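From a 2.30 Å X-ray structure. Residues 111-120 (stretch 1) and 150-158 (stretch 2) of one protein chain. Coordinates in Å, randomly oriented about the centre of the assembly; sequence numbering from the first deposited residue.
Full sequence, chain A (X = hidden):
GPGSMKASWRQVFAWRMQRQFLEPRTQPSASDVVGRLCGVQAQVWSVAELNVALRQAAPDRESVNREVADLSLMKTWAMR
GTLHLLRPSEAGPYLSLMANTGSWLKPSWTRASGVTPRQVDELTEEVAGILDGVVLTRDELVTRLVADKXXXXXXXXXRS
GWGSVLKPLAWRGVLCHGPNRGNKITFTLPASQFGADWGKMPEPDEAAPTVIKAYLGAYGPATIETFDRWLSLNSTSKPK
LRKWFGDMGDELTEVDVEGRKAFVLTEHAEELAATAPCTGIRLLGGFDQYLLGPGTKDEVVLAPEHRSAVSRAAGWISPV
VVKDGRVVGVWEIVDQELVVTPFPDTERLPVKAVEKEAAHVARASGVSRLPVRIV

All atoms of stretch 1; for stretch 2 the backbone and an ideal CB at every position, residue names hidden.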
ATOM      1  N   ARG A 111     -10.886  24.770   3.800  1.00 19.54           N
ATOM      2  CA  ARG A 111     -11.790  25.054   4.909  1.00 20.34           C
ATOM      3  C   ARG A 111     -11.483  24.172   6.115  1.00 20.53           C
ATOM      4  O   ARG A 111     -11.565  24.619   7.258  1.00 21.04           O
ATOM      5  CB  ARG A 111     -13.251  24.863   4.482  1.00 21.09           C
ATOM      6  CG  ARG A 111     -13.743  25.885   3.464  1.00 21.16           C
ATOM      7  CD  ARG A 111     -15.258  25.842   3.323  1.00 22.18           C
ATOM      8  NE  ARG A 111     -15.746  24.545   2.855  1.00 22.47           N
ATOM      9  CZ  ARG A 111     -16.026  24.250   1.586  1.00 22.49           C
ATOM     10  NH1 ARG A 111     -15.871  25.152   0.624  1.00 22.23           N
ATOM     11  NH2 ARG A 111     -16.470  23.039   1.276  1.00 22.86           N
ATOM     12  N   ALA A 112     -11.119  22.921   5.857  1.00 20.20           N
ATOM     13  CA  ALA A 112     -10.885  21.961   6.928  1.00 21.35           C
ATOM     14  C   ALA A 112      -9.510  22.152   7.573  1.00 23.45           C
ATOM     15  O   ALA A 112      -9.372  22.056   8.793  1.00 20.45           O
ATOM     16  CB  ALA A 112     -11.027  20.538   6.397  1.00 20.27           C
ATOM     17  N   SER A 113      -8.502  22.434   6.750  1.00 19.86           N
ATOM     18  CA  SER A 113      -7.117  22.505   7.213  1.00 19.70           C
ATOM     19  C   SER A 113      -6.743  23.865   7.793  1.00 23.82           C
ATOM     20  O   SER A 113      -5.912  23.954   8.698  1.00 21.57           O
ATOM     21  CB  SER A 113      -6.162  22.183   6.065  1.00 26.86           C
ATOM     22  OG  SER A 113      -6.120  23.256   5.139  1.00 27.09           O
ATOM     23  N   GLY A 114      -7.335  24.924   7.250  1.00 21.46           N
ATOM     24  CA  GLY A 114      -6.989  26.278   7.646  1.00 20.52           C
ATOM     25  C   GLY A 114      -5.707  26.763   6.989  1.00 20.24           C
ATOM     26  O   GLY A 114      -5.079  27.711   7.463  1.00 20.84           O
ATOM     27  N   VAL A 115      -5.325  26.108   5.895  1.00 18.16           N
ATOM     28  CA  VAL A 115      -4.107  26.449   5.160  1.00 17.72           C
ATOM     29  C   VAL A 115      -4.431  26.665   3.684  1.00 17.39           C
ATOM     30  O   VAL A 115      -5.034  25.805   3.043  1.00 19.00           O
ATOM     31  CB  VAL A 115      -3.037  25.342   5.287  1.00 18.59           C
ATOM     32  CG1 VAL A 115      -1.705  25.809   4.709  1.00 17.43           C
ATOM     33  CG2 VAL A 115      -2.865  24.932   6.738  1.00 17.94           C
ATOM     34  N   THR A 116      -4.028  27.811   3.147  1.00 17.31           N
ATOM     35  CA  THR A 116      -4.307  28.133   1.754  1.00 17.11           C
ATOM     36  C   THR A 116      -3.306  27.437   0.829  1.00 16.81           C
ATOM     37  O   THR A 116      -2.264  26.975   1.284  1.00 16.74           O
ATOM     38  CB  THR A 116      -4.255  29.652   1.505  1.00 17.20           C
ATOM     39  OG1 THR A 116      -2.901  30.112   1.601  1.00 17.13           O
ATOM     40  CG2 THR A 116      -5.125  30.394   2.514  1.00 17.59           C
ATOM     41  N   PRO A 117      -3.626  27.352  -0.473  1.00 19.43           N
ATOM     42  CA  PRO A 117      -2.683  26.787  -1.447  1.00 18.25           C
ATOM     43  C   PRO A 117      -1.365  27.557  -1.492  1.00 18.58           C
ATOM     44  O   PRO A 117      -0.301  26.947  -1.623  1.00 18.00           O
ATOM     45  CB  PRO A 117      -3.434  26.905  -2.778  1.00 18.01           C
ATOM     46  CG  PRO A 117      -4.873  26.930  -2.399  1.00 18.66           C
ATOM     47  CD  PRO A 117      -4.930  27.657  -1.088  1.00 19.83           C
ATOM     48  N   ARG A 118      -1.438  28.879  -1.388  1.00 19.77           N
ATOM     49  CA  ARG A 118      -0.235  29.703  -1.343  1.00 20.57           C
ATOM     50  C   ARG A 118       0.632  29.276  -0.167  1.00 20.70           C
ATOM     51  O   ARG A 118       1.849  29.131  -0.293  1.00 20.67           O
ATOM     52  CB  ARG A 118      -0.590  31.188  -1.227  1.00 22.20           C
ATOM     53  CG  ARG A 118       0.617  32.121  -1.171  1.00 23.49           C
ATOM     54  CD  ARG A 118       1.289  32.251  -2.526  1.00 23.36           C
ATOM     55  NE  ARG A 118       2.662  32.744  -2.416  1.00 24.56           N
ATOM     56  CZ  ARG A 118       3.748  31.972  -2.395  1.00 24.10           C
ATOM     57  NH1 ARG A 118       3.644  30.650  -2.482  1.00 22.39           N
ATOM     58  NH2 ARG A 118       4.950  32.525  -2.288  1.00 25.58           N
ATOM     59  N   GLN A 119      -0.011  29.066   0.975  1.00 21.06           N
ATOM     60  CA  GLN A 119       0.692  28.695   2.195  1.00 21.43           C
ATOM     61  C   GLN A 119       1.257  27.277   2.138  1.00 20.01           C
ATOM     62  O   GLN A 119       2.275  26.993   2.762  1.00 20.16           O
ATOM     63  CB  GLN A 119      -0.239  28.838   3.395  1.00 22.53           C
ATOM     64  CG  GLN A 119      -0.423  30.272   3.844  1.00 24.51           C
ATOM     65  CD  GLN A 119      -1.535  30.424   4.855  1.00 25.89           C
ATOM     66  OE1 GLN A 119      -2.520  29.688   4.829  1.00 25.39           O
ATOM     67  NE2 GLN A 119      -1.383  31.383   5.761  1.00 27.97           N
ATOM     68  N   VAL A 120       0.598  26.387   1.402  1.00 18.84           N
ATOM     69  CA  VAL A 120       1.119  25.034   1.224  1.00 17.69           C
ATOM     70  C   VAL A 120       2.448  25.103   0.472  1.00 17.47           C
ATOM     71  O   VAL A 120       3.401  24.412   0.824  1.00 17.24           O
ATOM     72  CB  VAL A 120       0.118  24.124   0.471  1.00 16.83           C
ATOM     73  CG1 VAL A 120       0.772  22.811   0.048  1.00 15.89           C
ATOM     74  CG2 VAL A 120      -1.093  23.837   1.342  1.00 17.36           C
ATOM     75  N   UNK A 150       5.647  34.112   8.352  1.00 38.41           N
ATOM     76  CA  UNK A 150       4.594  33.637   7.461  1.00 36.63           C
ATOM     77  C   UNK A 150       3.711  32.571   8.109  1.00 36.76           C
ATOM     78  O   UNK A 150       2.634  32.265   7.599  1.00 37.47           O
ATOM     79  CB  UNK A 150       5.214  33.080   6.178  1.00 36.63           C
ATOM     80  N   UNK A 151       4.169  32.013   9.228  1.00 34.29           N
ATOM     81  CA  UNK A 151       3.537  30.837   9.825  1.00 34.33           C
ATOM     82  C   UNK A 151       3.163  31.030  11.292  1.00 37.29           C
ATOM     83  O   UNK A 151       2.493  30.180  11.876  1.00 37.89           O
ATOM     84  CB  UNK A 151       4.470  29.632   9.696  1.00 34.33           C
ATOM     85  N   UNK A 152       3.603  32.133  11.887  1.00 40.04           N
ATOM     86  CA  UNK A 152       3.404  32.361  13.317  1.00 43.18           C
ATOM     87  C   UNK A 152       1.919  32.382  13.683  1.00 44.91           C
ATOM     88  O   UNK A 152       1.539  32.013  14.794  1.00 47.14           O
ATOM     89  CB  UNK A 152       4.064  33.676  13.737  1.00 43.18           C
ATOM     90  N   UNK A 153       1.085  32.805  12.739  1.00 57.54           N
ATOM     91  CA  UNK A 153      -0.352  32.889  12.972  1.00 61.60           C
ATOM     92  C   UNK A 153      -1.036  31.533  12.810  1.00 59.73           C
ATOM     93  O   UNK A 153      -2.220  31.387  13.120  1.00 60.23           O
ATOM     94  CB  UNK A 153      -0.979  33.906  12.016  1.00 61.60           C
ATOM     95  N   UNK A 154      -0.284  30.543  12.335  1.00 52.76           N
ATOM     96  CA  UNK A 154      -0.838  29.232  12.001  1.00 50.32           C
ATOM     97  C   UNK A 154      -0.576  28.166  13.055  1.00 49.62           C
ATOM     98  O   UNK A 154      -0.942  27.006  12.858  1.00 49.17           O
ATOM     99  CB  UNK A 154      -0.267  28.762  10.662  1.00 50.32           C
ATOM    100  N   UNK A 155       0.065  28.543  14.158  1.00 51.14           N
ATOM    101  CA  UNK A 155       0.582  27.564  15.113  1.00 54.27           C
ATOM    102  C   UNK A 155      -0.476  26.545  15.531  1.00 52.07           C
ATOM    103  O   UNK A 155      -0.211  25.343  15.551  1.00 51.38           O
ATOM    104  CB  UNK A 155       1.124  28.280  16.352  1.00 54.27           C
ATOM    105  N   UNK A 156      -1.676  27.020  15.844  1.00 50.60           N
ATOM    106  CA  UNK A 156      -2.747  26.131  16.275  1.00 53.23           C
ATOM    107  C   UNK A 156      -3.187  25.201  15.146  1.00 47.40           C
ATOM    108  O   UNK A 156      -3.372  24.002  15.358  1.00 47.20           O
ATOM    109  CB  UNK A 156      -3.939  26.946  16.779  1.00 53.23           C
ATOM    110  N   UNK A 157      -3.353  25.758  13.950  1.00 45.94           N
ATOM    111  CA  UNK A 157      -3.749  24.975  12.784  1.00 46.67           C
ATOM    112  C   UNK A 157      -2.755  23.851  12.502  1.00 48.33           C
ATOM    113  O   UNK A 157      -3.147  22.733  12.168  1.00 48.62           O
ATOM    114  CB  UNK A 157      -3.877  25.881  11.558  1.00 46.67           C
ATOM    115  N   UNK A 158      -1.466  24.151  12.642  1.00 43.74           N
ATOM    116  CA  UNK A 158      -0.417  23.208  12.267  1.00 45.12           C
ATOM    117  C   UNK A 158      -0.305  22.029  13.229  1.00 49.07           C
ATOM    118  O   UNK A 158      -0.095  20.899  12.798  1.00 48.71           O
ATOM    119  CB  UNK A 158       0.927  23.935  12.192  1.00 45.12           C
TER

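Stretch 1 meets the second stretch with the end of one helix, a turn at Gly114 and the first turn of another helix. It offers the carbonyls of Ala112 and Ser113, the bare CA of Gly114, the methyls of Val115 and the amide of Gln119.

At position 150 the CA-to-CB bond points toward stretch 1, yet an ideal CB finds nothing of it within 5.5 Å. Long polar chains would suit such open space, and small ones would do as well. The residue is Arg150; its closest approach is Arg150 NH1 to Arg118 NH2, 6.5 Å, so it makes no contact. Its backbone matters more: a water donates to Arg150 O (2.9 Å) and accepts from Gln119 NE2 (3.2 Å), so the glutamine amide is tied indirectly to this segment.

Position 151 directs its CB sideways, and only a side chain of some length could approach the backbone of Gln119. A large apolar group, aromatic or aliphatic, would fit. The residue is Phe151, with chi1 in the m well; the end of its ring comes nearer than its CB, and CE1 lies 4.4 Å from Gln119 O, an oblique and rather loose approach.

Position 152 is out of reach of stretch 1, which sets no preference there; it is Val152.

Position 153 points sideways, with no atom of stretch 1 close to its CB. A small polar residue could reach a water without crowding the glutamine, though other choices are possible. Ser153 does this: its OG is 3.1 Å from a second water, which accepts from Gln119 NE2 at 3.0 Å. Ser153 is poorly ordered, so this link deserves caution.

Position 154 points toward stretch 1, between Val115 CG2 and the amide end of Gln119. A long, flexible, mainly apolar chain such as methionine suits best; leucine would be apolar but shorter. It is Met154, present as selenomethionine. Chi1 m and chi2 t carry SE out to Gln119 NE2 (3.7 Å), and chi3 p turns CE to 3.7 Å from Val115 CG2. The methyl thus packs against valine and the selenium against the amide, without a hydrogen bond.

Positions 155 and 156 are helical and lie out of reach of stretch 1; many polar residues would serve. They are Glu155 and Glu156.

At position 157 the CB points toward the Gly114 turn, where an ideal CB would lie 4.0 Å from Ser113 O. Carbonyls at a helix end favour a positively charged or donor group, so lysine, arginine or glutamine would suit. The residue is Arg157, which lays one guanidinium face over Gly114, with NE 3.5 Å from Gly114 CA. Its CD is 3.6 Å from Ser113 O, and NH1 is 4.1 Å from Ala112 O, too far for a hydrogen bond. A CB on Gly114 would fall 2.1 Å from Arg157 NE, and the positive phi there also favours glycine.

Position 158 points sideways; stretch 1 sets little preference, and a medium apolar chain is one possibility. It is Leu158, which comes nearer at its end without making contact.

Stretch 2 150-158: RFVSMEERL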
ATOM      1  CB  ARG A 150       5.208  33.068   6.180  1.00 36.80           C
ATOM      2  CG  ARG A 150       5.898  34.094   5.294  1.00 33.74           C
ATOM      3  CD  ARG A 150       6.775  33.405   4.260  1.00 32.05           C
ATOM      4  NE  ARG A 150       8.017  32.911   4.847  1.00 33.10           N
ATOM      5  CZ  ARG A 150       8.866  32.092   4.236  1.00 29.17           C
ATOM      6  NH1 ARG A 150       8.608  31.652   3.012  1.00 26.68           N
ATOM      7  NH2 ARG A 150       9.972  31.703   4.855  1.00 30.79           N
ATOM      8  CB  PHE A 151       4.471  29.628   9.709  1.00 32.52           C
ATOM      9  CG  PHE A 151       4.963  29.368   8.315  1.00 29.90           C
ATOM     10  CD1 PHE A 151       4.081  29.313   7.252  1.00 28.63           C
ATOM     11  CD2 PHE A 151       6.311  29.180   8.068  1.00 28.99           C
ATOM     12  CE1 PHE A 151       4.535  29.073   5.968  1.00 26.51           C
ATOM     13  CE2 PHE A 151       6.771  28.942   6.789  1.00 26.90           C
ATOM     14  CZ  PHE A 151       5.881  28.890   5.737  1.00 25.68           C
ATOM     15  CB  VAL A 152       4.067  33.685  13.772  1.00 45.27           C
ATOM     16  CG1 VAL A 152       3.372  34.893  13.147  1.00 45.91           C
ATOM     17  CG2 VAL A 152       4.078  33.788  15.294  1.00 48.62           C
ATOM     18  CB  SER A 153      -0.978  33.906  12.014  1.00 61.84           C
ATOM     19  OG  SER A 153      -0.669  33.592  10.666  1.00 65.56           O
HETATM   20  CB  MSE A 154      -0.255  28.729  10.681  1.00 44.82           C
HETATM   21  CG  MSE A 154      -0.658  29.498   9.442  1.00 44.92           C
HETATM   22 SE   MSE A 154       0.243  28.750   7.875  1.00 77.11          SE
HETATM   23  CE  MSE A 154      -0.087  26.862   8.194  1.00 51.84           C
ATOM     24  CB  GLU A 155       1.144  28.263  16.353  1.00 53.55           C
ATOM     25  CG  GLU A 155       1.812  27.303  17.331  1.00 55.44           C
ATOM     26  CD  GLU A 155       2.589  28.005  18.427  1.00 60.34           C
ATOM     27  OE1 GLU A 155       2.575  29.254  18.473  1.00 64.15           O
ATOM     28  OE2 GLU A 155       3.218  27.301  19.246  1.00 60.03           O
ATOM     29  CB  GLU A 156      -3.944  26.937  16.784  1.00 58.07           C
ATOM     30  CG  GLU A 156      -5.018  26.090  17.448  1.00 65.12           C
ATOM     31  CD  GLU A 156      -4.480  25.274  18.609  1.00 68.18           C
ATOM     32  OE1 GLU A 156      -4.053  25.878  19.617  1.00 71.68           O
ATOM     33  OE2 GLU A 156      -4.474  24.027  18.508  1.00 68.26           O
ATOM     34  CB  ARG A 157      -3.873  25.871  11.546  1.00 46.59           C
ATOM     35  CG  ARG A 157      -5.034  26.857  11.573  1.00 49.12           C
ATOM     36  CD  ARG A 157      -6.376  26.156  11.451  1.00 50.15           C
ATOM     37  NE  ARG A 157      -7.436  27.080  11.053  1.00 55.88           N
ATOM     38  CZ  ARG A 157      -8.707  26.732  10.870  1.00 53.84           C
ATOM     39  NH1 ARG A 157      -9.090  25.474  11.052  1.00 54.05           N
ATOM     40  NH2 ARG A 157      -9.598  27.643  10.504  1.00 47.81           N
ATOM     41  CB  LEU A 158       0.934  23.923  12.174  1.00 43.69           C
ATOM     42  CG  LEU A 158       1.134  24.823  10.951  1.00 43.85           C
ATOM     43  CD1 LEU A 158       2.430  25.606  11.070  1.00 42.11           C
ATOM     44  CD2 LEU A 158       1.126  24.009   9.659  1.00 44.70           C
TER
HETATM   45  O   HOH W   1      -2.347  32.323   8.423  1.00 30.54           O
HETATM   46  O   HOH W   2       1.284  32.988   5.188  1.00 37.69           O
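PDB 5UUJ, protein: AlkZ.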